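Local coordinates for ectonucleoside triphosphate diphosphohydrolase 4 (Homo sapiens, PDB 6WG5), which belongs to the GDA1/CD39 family of nucleoside phosphatases and has an actin-like fold, at residues 40-45 with 119-124; 58-63 with 69-74. One frame throughout, in Å; residues are numbered along the deposited sequence.

In the fold
From the N terminus the chain runs out along strand 40-48, turns and comes back antiparallel along strand 53-61, so the two first segments, 40-45 and 58-63, are neighbours in one mixed sheet. Interaction 2 closes the shorter loop: just after its strand ends, the chain doubles back and 69-74 returns alongside 58-63 into strand 74-75. Interaction 1 closes a longer one, in which 119-124, the link from helix 107-116 to strand 127-131, comes back to strand 40-48. Interaction 2 lies wholly within that longer loop. Backbone bonds from Gly43 to Tyr58 and from Asn41 to Trp60 join the two contacts, whose centres are about 13 Å apart.

Interaction 1: residues 40-45 with 119-124; sequences VNYGIV and RAKHKE
The ammonium group of Lys121 is the polar centre here: its NZ gives a hydrogen bond to Val40 O at 2.9 Å and a second one to the carbonyl of Pro38, just ahead of the strand. NZ lies in the carbonyl plane of Val40, with a C=O...N angle of 159°. The aliphatic part of the same side chain crosses Tyr42 at about a right angle. Lys121 CG comes within 4.1 Å of Tyr42 CE1, approaching the ring obliquely, and CB sits as near to CD1. Bends at chi2 (-87°) and chi4 (57°) then turn the chain off the tyrosine and bring NZ round to Val40 O. On the way CE passes Asn41, 4.1 Å from ND2, a loose contact without a bond.

A water makes the other polar link. It donates to Tyr42 O and to Glu124 O, 2.9 Å from each, and so bridges strand 40-48 to the far end of the turn that leads into strand 127-131. Tyr42 also packs on Pro118 and Thr125.

Strand and connection share little surface, 179 Å², and on the side of 119-124 most of it belongs to Lys121. With two backbone carbonyls on NZ and no carboxylate bonded to it across the contact, the lysine's charge is probably eased here by peptide dipoles, so the join depends on main-chain position more than on a matched pair of charges.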
ATOM      1  N   VAL A  40     -25.580 -16.026  -4.320  1.00 53.63           N
ATOM      2  CA  VAL A  40     -24.382 -15.386  -3.788  1.00 52.22           C
ATOM      3  C   VAL A  40     -23.255 -16.407  -3.780  1.00 53.86           C
ATOM      4  O   VAL A  40     -23.453 -17.566  -3.394  1.00 57.90           O
ATOM      5  CB  VAL A  40     -24.626 -14.821  -2.374  1.00 51.99           C
ATOM      6  CG1 VAL A  40     -23.338 -14.243  -1.797  1.00 48.47           C
ATOM      7  CG2 VAL A  40     -25.713 -13.760  -2.404  1.00 54.52           C
ATOM      8  N   ASN A  41     -22.072 -15.979  -4.209  1.00 50.20           N
ATOM      9  CA  ASN A  41     -20.879 -16.810  -4.190  1.00 50.15           C
ATOM     10  C   ASN A  41     -19.847 -16.175  -3.270  1.00 46.02           C
ATOM     11  O   ASN A  41     -19.908 -14.980  -2.970  1.00 44.12           O
ATOM     12  CB  ASN A  41     -20.310 -16.986  -5.601  1.00 55.93           C
ATOM     13  CG  ASN A  41     -21.352 -17.475  -6.586  1.00 61.56           C
ATOM     14  OD1 ASN A  41     -21.762 -16.741  -7.486  1.00 66.24           O
ATOM     15  ND2 ASN A  41     -21.794 -18.718  -6.415  1.00 57.28           N
ATOM     16  N   TYR A  42     -18.894 -16.987  -2.819  1.00 37.55           N
ATOM     17  CA  TYR A  42     -17.975 -16.584  -1.766  1.00 36.70           C
ATOM     18  C   TYR A  42     -16.536 -16.871  -2.170  1.00 36.22           C
ATOM     19  O   TYR A  42     -16.257 -17.729  -3.012  1.00 40.86           O
ATOM     20  CB  TYR A  42     -18.304 -17.303  -0.448  1.00 38.27           C
ATOM     21  CG  TYR A  42     -19.739 -17.116  -0.006  1.00 42.88           C
ATOM     22  CD1 TYR A  42     -20.759 -17.888  -0.549  1.00 48.29           C
ATOM     23  CD2 TYR A  42     -20.076 -16.164   0.948  1.00 45.54           C
ATOM     24  CE1 TYR A  42     -22.073 -17.717  -0.156  1.00 52.76           C
ATOM     25  CE2 TYR A  42     -21.388 -15.986   1.350  1.00 47.63           C
ATOM     26  CZ  TYR A  42     -22.382 -16.767   0.794  1.00 51.73           C
ATOM     27  OH  TYR A  42     -23.690 -16.598   1.187  1.00 53.77           O
ATOM     28  N   GLY A  43     -15.626 -16.129  -1.555  1.00 35.70           N
ATOM     29  CA  GLY A  43     -14.202 -16.345  -1.743  1.00 35.46           C
ATOM     30  C   GLY A  43     -13.469 -15.949  -0.483  1.00 37.60           C
ATOM     31  O   GLY A  43     -13.903 -15.056   0.251  1.00 36.83           O
ATOM     32  N   ILE A  44     -12.351 -16.625  -0.223  1.00 41.61           N
ATOM     33  CA  ILE A  44     -11.618 -16.474   1.028  1.00 42.38           C
ATOM     34  C   ILE A  44     -10.160 -16.179   0.714  1.00 43.47           C
ATOM     35  O   ILE A  44      -9.546 -16.864  -0.111  1.00 45.35           O
ATOM     36  CB  ILE A  44     -11.736 -17.733   1.910  1.00 47.14           C
ATOM     37  CG1 ILE A  44     -13.207 -18.035   2.218  1.00 51.21           C
ATOM     38  CG2 ILE A  44     -10.975 -17.543   3.214  1.00 47.24           C
ATOM     39  CD1 ILE A  44     -13.485 -19.495   2.488  1.00 57.01           C
ATOM     40  N   VAL A  45      -9.607 -15.164   1.377  1.00 37.88           N
ATOM     41  CA  VAL A  45      -8.210 -14.777   1.225  1.00 36.32           C
ATOM     42  C   VAL A  45      -7.588 -14.691   2.611  1.00 42.70           C
ATOM     43  O   VAL A  45      -8.178 -14.102   3.525  1.00 40.72           O
ATOM     44  CB  VAL A  45      -8.063 -13.431   0.490  1.00 35.00           C
ATOM     45  CG1 VAL A  45      -6.591 -13.109   0.252  1.00 34.65           C
ATOM     46  CG2 VAL A  45      -8.827 -13.454  -0.823  1.00 33.54           C
ATOM     47  N   ARG A 119     -22.333 -24.346   4.233  1.00 72.39           N
ATOM     48  CA  ARG A 119     -21.719 -25.639   3.941  1.00 74.54           C
ATOM     49  C   ARG A 119     -21.882 -26.019   2.475  1.00 73.39           C
ATOM     50  O   ARG A 119     -20.983 -26.620   1.877  1.00 73.43           O
ATOM     51  CB  ARG A 119     -22.327 -26.716   4.841  1.00 81.49           C
ATOM     52  CG  ARG A 119     -21.503 -27.040   6.081  1.00 90.14           C
ATOM     53  CD  ARG A 119     -20.199 -27.734   5.712  1.00 95.59           C
ATOM     54  NE  ARG A 119     -20.432 -28.916   4.886  1.00100.46           N
ATOM     55  CZ  ARG A 119     -19.516 -29.486   4.108  1.00100.35           C
ATOM     56  NH1 ARG A 119     -18.291 -28.981   4.032  1.00 99.01           N
ATOM     57  NH2 ARG A 119     -19.830 -30.560   3.396  1.00 98.88           N
ATOM     58  N   ALA A 120     -23.024 -25.674   1.877  1.00 68.06           N
ATOM     59  CA  ALA A 120     -23.292 -26.066   0.498  1.00 69.50           C
ATOM     60  C   ALA A 120     -22.373 -25.373  -0.498  1.00 68.13           C
ATOM     61  O   ALA A 120     -22.162 -25.901  -1.595  1.00 68.03           O
ATOM     62  CB  ALA A 120     -24.749 -25.768   0.143  1.00 69.02           C
ATOM     63  N   LYS A 121     -21.821 -24.211  -0.146  1.00 66.87           N
ATOM     64  CA  LYS A 121     -20.995 -23.433  -1.060  1.00 60.18           C
ATOM     65  C   LYS A 121     -19.500 -23.652  -0.863  1.00 59.65           C
ATOM     66  O   LYS A 121     -18.707 -23.133  -1.658  1.00 60.11           O
ATOM     67  CB  LYS A 121     -21.314 -21.940  -0.908  1.00 58.46           C
ATOM     68  CG  LYS A 121     -22.638 -21.524  -1.531  1.00 57.88           C
ATOM     69  CD  LYS A 121     -22.472 -21.185  -3.004  1.00 64.07           C
ATOM     70  CE  LYS A 121     -23.809 -21.127  -3.723  1.00 68.78           C
ATOM     71  NZ  LYS A 121     -24.753 -20.159  -3.101  1.00 71.00           N
ATOM     72  N   HIS A 122     -19.095 -24.401   0.166  1.00 54.66           N
ATOM     73  CA  HIS A 122     -17.672 -24.637   0.401  1.00 60.16           C
ATOM     74  C   HIS A 122     -17.003 -25.235  -0.831  1.00 65.84           C
ATOM     75  O   HIS A 122     -15.919 -24.802  -1.235  1.00 61.95           O
ATOM     76  CB  HIS A 122     -17.483 -25.557   1.609  1.00 61.35           C
ATOM     77  CG  HIS A 122     -17.866 -24.930   2.913  1.00 61.69           C
ATOM     78  ND1 HIS A 122     -17.574 -25.508   4.130  1.00 59.58           N
ATOM     79  CD2 HIS A 122     -18.515 -23.774   3.192  1.00 62.43           C
ATOM     80  CE1 HIS A 122     -18.027 -24.736   5.101  1.00 60.35           C
ATOM     81  NE2 HIS A 122     -18.603 -23.679   4.560  1.00 62.22           N
ATOM     82  N   LYS A 123     -17.639 -26.239  -1.440  1.00 73.07           N
ATOM     83  CA  LYS A 123     -17.038 -26.904  -2.592  1.00 71.75           C
ATOM     84  C   LYS A 123     -16.777 -25.929  -3.734  1.00 67.92           C
ATOM     85  O   LYS A 123     -15.846 -26.133  -4.521  1.00 63.88           O
ATOM     86  CB  LYS A 123     -17.936 -28.049  -3.065  1.00 72.26           C
ATOM     87  CG  LYS A 123     -19.333 -27.618  -3.496  1.00 71.36           C
ATOM     88  CD  LYS A 123     -20.141 -28.797  -4.029  1.00 75.20           C
ATOM     89  CE  LYS A 123     -20.737 -29.634  -2.905  1.00 81.61           C
ATOM     90  NZ  LYS A 123     -22.160 -29.280  -2.634  1.00 82.10           N
ATOM     91  N   GLU A 124     -17.576 -24.868  -3.836  1.00 69.11           N
ATOM     92  CA  GLU A 124     -17.446 -23.886  -4.904  1.00 65.54           C
ATOM     93  C   GLU A 124     -16.748 -22.608  -4.452  1.00 59.78           C
ATOM     94  O   GLU A 124     -16.675 -21.650  -5.228  1.00 55.08           O
ATOM     95  CB  GLU A 124     -18.826 -23.548  -5.470  1.00 69.05           C
ATOM     96  CG  GLU A 124     -19.365 -24.591  -6.429  1.00 76.95           C
ATOM     97  CD  GLU A 124     -20.809 -24.338  -6.809  1.00 84.94           C
ATOM     98  OE1 GLU A 124     -21.367 -23.310  -6.371  1.00 88.83           O
ATOM     99  OE2 GLU A 124     -21.385 -25.169  -7.544  1.00 88.95           O
TER
HETATM  100  O   HOH W   1     -17.065 -18.835  -5.551  1.00 47.31           O

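Interaction 2: residues 58-63 with 69-74; sequences YCWPRH and DLLDIR
A short antiparallel beta bridge begins this contact, where the end of strand 53-61 takes up strand 74-75 as a neighbour. Cys59 and Arg74 form a hydrogen-bonded pair: Cys59 N donates to Arg74 O at 2.9 Å, and Arg74 N returns the bond to Cys59 O. Ile73 CA and Tyr58 CA add CH...O contacts to those same two carbonyls.

Ile73 packs on the two aromatic residues that flank Cys59. Its CG2 meets Tyr58 CB at 3.7 Å, and CG1 comes equally near to Trp60 CE3, the isoleucine and tryptophan side chains lying side by side and pointing the same way. Leu71 CD1 covers one face of the Trp60 indole in a CH-pi contact, 4.0 Å from the centroid of the five-membered ring and 14° off the ring normal.

Before it reaches the bridge, the returning chain has no regular structure and passes through an inverse gamma turn centred on Asp72. In this sheet of the actin-like fold the strand pairing therefore gives way to water and side chains: a water donates to Pro61 O and accepts from Asp72 N, joining the two chains where no direct backbone bond does.

Toward the far end of 58-63, His63 NE2 donates to Asp69 O at 2.7 Å. The bond is almost straight, 178° at the hydrogen, and the oxygen lies in the imidazole plane, although NE2 sits above the carbonyl plane of Asp69. On the ring's other nitrogen, ND1 bonds with Gly65 N, so both nitrogens fix its rotation. Leu71 CD2 touches the imidazole edge 3.9 Å from His63 CD2, and Pro492 packs against both residues.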
ATOM      1  N   TYR A  58     -15.032 -12.763   1.155  1.00 35.07           N
ATOM      2  CA  TYR A  58     -15.673 -11.897   0.181  1.00 36.68           C
ATOM      3  C   TYR A  58     -16.811 -12.645  -0.495  1.00 40.62           C
ATOM      4  O   TYR A  58     -16.735 -13.857  -0.712  1.00 48.04           O
ATOM      5  CB  TYR A  58     -14.674 -11.417  -0.876  1.00 37.70           C
ATOM      6  CG  TYR A  58     -13.539 -10.597  -0.313  1.00 35.42           C
ATOM      7  CD1 TYR A  58     -13.665  -9.225  -0.149  1.00 33.91           C
ATOM      8  CD2 TYR A  58     -12.343 -11.194   0.055  1.00 36.55           C
ATOM      9  CE1 TYR A  58     -12.633  -8.470   0.366  1.00 34.08           C
ATOM     10  CE2 TYR A  58     -11.303 -10.447   0.571  1.00 37.80           C
ATOM     11  CZ  TYR A  58     -11.455  -9.086   0.725  1.00 34.76           C
ATOM     12  OH  TYR A  58     -10.423  -8.334   1.237  1.00 38.52           O
ATOM     13  N   CYS A  59     -17.870 -11.912  -0.824  1.00 45.40           N
ATOM     14  CA  CYS A  59     -19.000 -12.470  -1.545  1.00 44.56           C
ATOM     15  C   CYS A  59     -19.379 -11.539  -2.687  1.00 41.33           C
ATOM     16  O   CYS A  59     -18.964 -10.380  -2.737  1.00 41.93           O
ATOM     17  CB  CYS A  59     -20.203 -12.700  -0.619  1.00 48.96           C
ATOM     18  SG  CYS A  59     -20.780 -11.223   0.246  1.00 50.34           S
ATOM     19  N   TRP A  60     -20.172 -12.070  -3.616  1.00 35.21           N
ATOM     20  CA  TRP A  60     -20.635 -11.298  -4.761  1.00 36.84           C
ATOM     21  C   TRP A  60     -21.878 -11.966  -5.324  1.00 38.71           C
ATOM     22  O   TRP A  60     -22.033 -13.184  -5.192  1.00 41.96           O
ATOM     23  CB  TRP A  60     -19.548 -11.194  -5.840  1.00 36.34           C
ATOM     24  CG  TRP A  60     -18.981 -12.515  -6.277  1.00 33.60           C
ATOM     25  CD1 TRP A  60     -19.445 -13.316  -7.281  1.00 38.45           C
ATOM     26  CD2 TRP A  60     -17.838 -13.182  -5.728  1.00 33.77           C
ATOM     27  NE1 TRP A  60     -18.662 -14.441  -7.389  1.00 37.84           N
ATOM     28  CE2 TRP A  60     -17.669 -14.383  -6.448  1.00 36.47           C
ATOM     29  CE3 TRP A  60     -16.941 -12.880  -4.699  1.00 34.64           C
ATOM     30  CZ2 TRP A  60     -16.641 -15.281  -6.168  1.00 36.54           C
ATOM     31  CZ3 TRP A  60     -15.921 -13.774  -4.424  1.00 33.87           C
ATOM     32  CH2 TRP A  60     -15.780 -14.959  -5.155  1.00 37.05           C
ATOM     33  N   PRO A  61     -22.772 -11.210  -5.948  1.00 32.58           N
ATOM     34  CA  PRO A  61     -23.937 -11.806  -6.604  1.00 33.89           C
ATOM     35  C   PRO A  61     -23.559 -12.322  -7.988  1.00 34.08           C
ATOM     36  O   PRO A  61     -22.429 -12.171  -8.450  1.00 33.15           O
ATOM     37  CB  PRO A  61     -24.920 -10.640  -6.682  1.00 34.10           C
ATOM     38  CG  PRO A  61     -24.045  -9.443  -6.827  1.00 32.73           C
ATOM     39  CD  PRO A  61     -22.783  -9.739  -6.052  1.00 36.00           C
ATOM     40  N   ARG A  62     -24.533 -12.939  -8.652  1.00 58.63           N
ATOM     41  CA  ARG A  62     -24.294 -13.461  -9.989  1.00 61.08           C
ATOM     42  C   ARG A  62     -23.894 -12.333 -10.932  1.00 62.49           C
ATOM     43  O   ARG A  62     -24.383 -11.206 -10.825  1.00 66.34           O
ATOM     44  CB  ARG A  62     -25.542 -14.170 -10.518  1.00 64.79           C
ATOM     45  CG  ARG A  62     -25.340 -14.831 -11.872  1.00 75.58           C
ATOM     46  CD  ARG A  62     -26.618 -15.467 -12.391  1.00 84.71           C
ATOM     47  NE  ARG A  62     -27.192 -16.407 -11.432  1.00 90.48           N
ATOM     48  CZ  ARG A  62     -26.698 -17.615 -11.180  1.00 96.29           C
ATOM     49  NH1 ARG A  62     -25.608 -18.038 -11.807  1.00 98.99           N
ATOM     50  NH2 ARG A  62     -27.291 -18.400 -10.290  1.00 99.07           N
ATOM     51  N   HIS A  63     -22.991 -12.646 -11.855  1.00 43.88           N
ATOM     52  CA  HIS A  63     -22.565 -11.675 -12.852  1.00 42.84           C
ATOM     53  C   HIS A  63     -23.702 -11.387 -13.828  1.00 49.38           C
ATOM     54  O   HIS A  63     -24.403 -12.298 -14.277  1.00 52.77           O
ATOM     55  CB  HIS A  63     -21.338 -12.200 -13.596  1.00 40.93           C
ATOM     56  CG  HIS A  63     -20.661 -11.175 -14.451  1.00 39.34           C
ATOM     57  ND1 HIS A  63     -20.994 -10.975 -15.773  1.00 37.68           N
ATOM     58  CD2 HIS A  63     -19.664 -10.302 -14.177  1.00 39.33           C
ATOM     59  CE1 HIS A  63     -20.236 -10.016 -16.275  1.00 37.06           C
ATOM     60  NE2 HIS A  63     -19.420  -9.591 -15.328  1.00 39.26           N
ATOM     61  N   ASP A  69     -18.172  -5.621 -17.380  1.00 46.93           N
ATOM     62  CA  ASP A  69     -18.321  -5.440 -15.943  1.00 49.43           C
ATOM     63  C   ASP A  69     -17.554  -6.513 -15.182  1.00 44.65           C
ATOM     64  O   ASP A  69     -17.585  -7.691 -15.543  1.00 44.68           O
ATOM     65  CB  ASP A  69     -19.797  -5.480 -15.538  1.00 56.13           C
ATOM     66  CG  ASP A  69     -20.551  -4.231 -15.954  1.00 62.82           C
ATOM     67  OD1 ASP A  69     -19.898  -3.197 -16.213  1.00 63.38           O
ATOM     68  OD2 ASP A  69     -21.799  -4.281 -16.013  1.00 64.81           O
ATOM     69  N   LEU A  70     -16.867  -6.092 -14.124  1.00 33.44           N
ATOM     70  CA  LEU A  70     -16.227  -7.021 -13.210  1.00 31.21           C
ATOM     71  C   LEU A  70     -17.244  -7.530 -12.194  1.00 31.31           C
ATOM     72  O   LEU A  70     -18.383  -7.064 -12.127  1.00 34.08           O
ATOM     73  CB  LEU A  70     -15.060  -6.354 -12.486  1.00 30.28           C
ATOM     74  CG  LEU A  70     -14.061  -5.571 -13.338  1.00 29.94           C
ATOM     75  CD1 LEU A  70     -12.943  -5.038 -12.458  1.00 28.96           C
ATOM     76  CD2 LEU A  70     -13.506  -6.436 -14.452  1.00 30.76           C
ATOM     77  N   LEU A  71     -16.816  -8.497 -11.388  1.00 37.04           N
ATOM     78  CA  LEU A  71     -17.663  -8.989 -10.312  1.00 35.30           C
ATOM     79  C   LEU A  71     -17.903  -7.888  -9.285  1.00 38.41           C
ATOM     80  O   LEU A  71     -17.064  -7.008  -9.073  1.00 37.31           O
ATOM     81  CB  LEU A  71     -17.023 -10.205  -9.639  1.00 34.86           C
ATOM     82  CG  LEU A  71     -16.872 -11.462 -10.496  1.00 37.36           C
ATOM     83  CD1 LEU A  71     -16.157 -12.554  -9.711  1.00 35.81           C
ATOM     84  CD2 LEU A  71     -18.227 -11.956 -10.981  1.00 40.08           C
ATOM     85  N   ASP A  72     -19.069  -7.944  -8.646  1.00 41.63           N
ATOM     86  CA  ASP A  72     -19.434  -6.975  -7.613  1.00 40.46           C
ATOM     87  C   ASP A  72     -19.021  -7.523  -6.247  1.00 35.81           C
ATOM     88  O   ASP A  72     -19.840  -7.851  -5.387  1.00 39.05           O
ATOM     89  CB  ASP A  72     -20.926  -6.676  -7.676  1.00 44.29           C
ATOM     90  CG  ASP A  72     -21.295  -5.397  -6.957  1.00 49.33           C
ATOM     91  OD1 ASP A  72     -20.416  -4.816  -6.287  1.00 49.62           O
ATOM     92  OD2 ASP A  72     -22.466  -4.974  -7.060  1.00 54.95           O
ATOM     93  N   ILE A  73     -17.707  -7.615  -6.059  1.00 27.41           N
ATOM     94  CA  ILE A  73     -17.142  -8.234  -4.865  1.00 27.58           C
ATOM     95  C   ILE A  73     -17.239  -7.271  -3.691  1.00 27.59           C
ATOM     96  O   ILE A  73     -16.958  -6.072  -3.816  1.00 27.08           O
ATOM     97  CB  ILE A  73     -15.686  -8.667  -5.122  1.00 27.14           C
ATOM     98  CG1 ILE A  73     -15.653  -9.738  -6.216  1.00 27.46           C
ATOM     99  CG2 ILE A  73     -15.039  -9.182  -3.835  1.00 27.53           C
ATOM    100  CD1 ILE A  73     -14.277 -10.309  -6.500  1.00 27.31           C
ATOM    101  N   ARG A  74     -17.634  -7.808  -2.536  1.00 39.86           N
ATOM    102  CA  ARG A  74     -17.747  -7.047  -1.301  1.00 39.58           C
ATOM    103  C   ARG A  74     -17.333  -7.936  -0.139  1.00 39.97           C
ATOM    104  O   ARG A  74     -17.379  -9.165  -0.226  1.00 44.20           O
ATOM    105  CB  ARG A  74     -19.176  -6.542  -1.065  1.00 46.86           C
ATOM    106  CG  ARG A  74     -19.812  -5.846  -2.252  1.00 66.36           C
ATOM    107  CD  ARG A  74     -21.315  -5.724  -2.067  1.00 80.91           C
ATOM    108  NE  ARG A  74     -21.937  -4.952  -3.139  1.00 90.66           N
ATOM    109  CZ  ARG A  74     -21.991  -3.623  -3.171  1.00101.32           C
ATOM    110  NH1 ARG A  74     -21.457  -2.905  -2.190  1.00103.72           N
ATOM    111  NH2 ARG A  74     -22.578  -3.010  -4.190  1.00110.32           N
TER
HETATM  112  O   HOH W   2     -21.255  -9.852  -9.518  1.00 49.48           O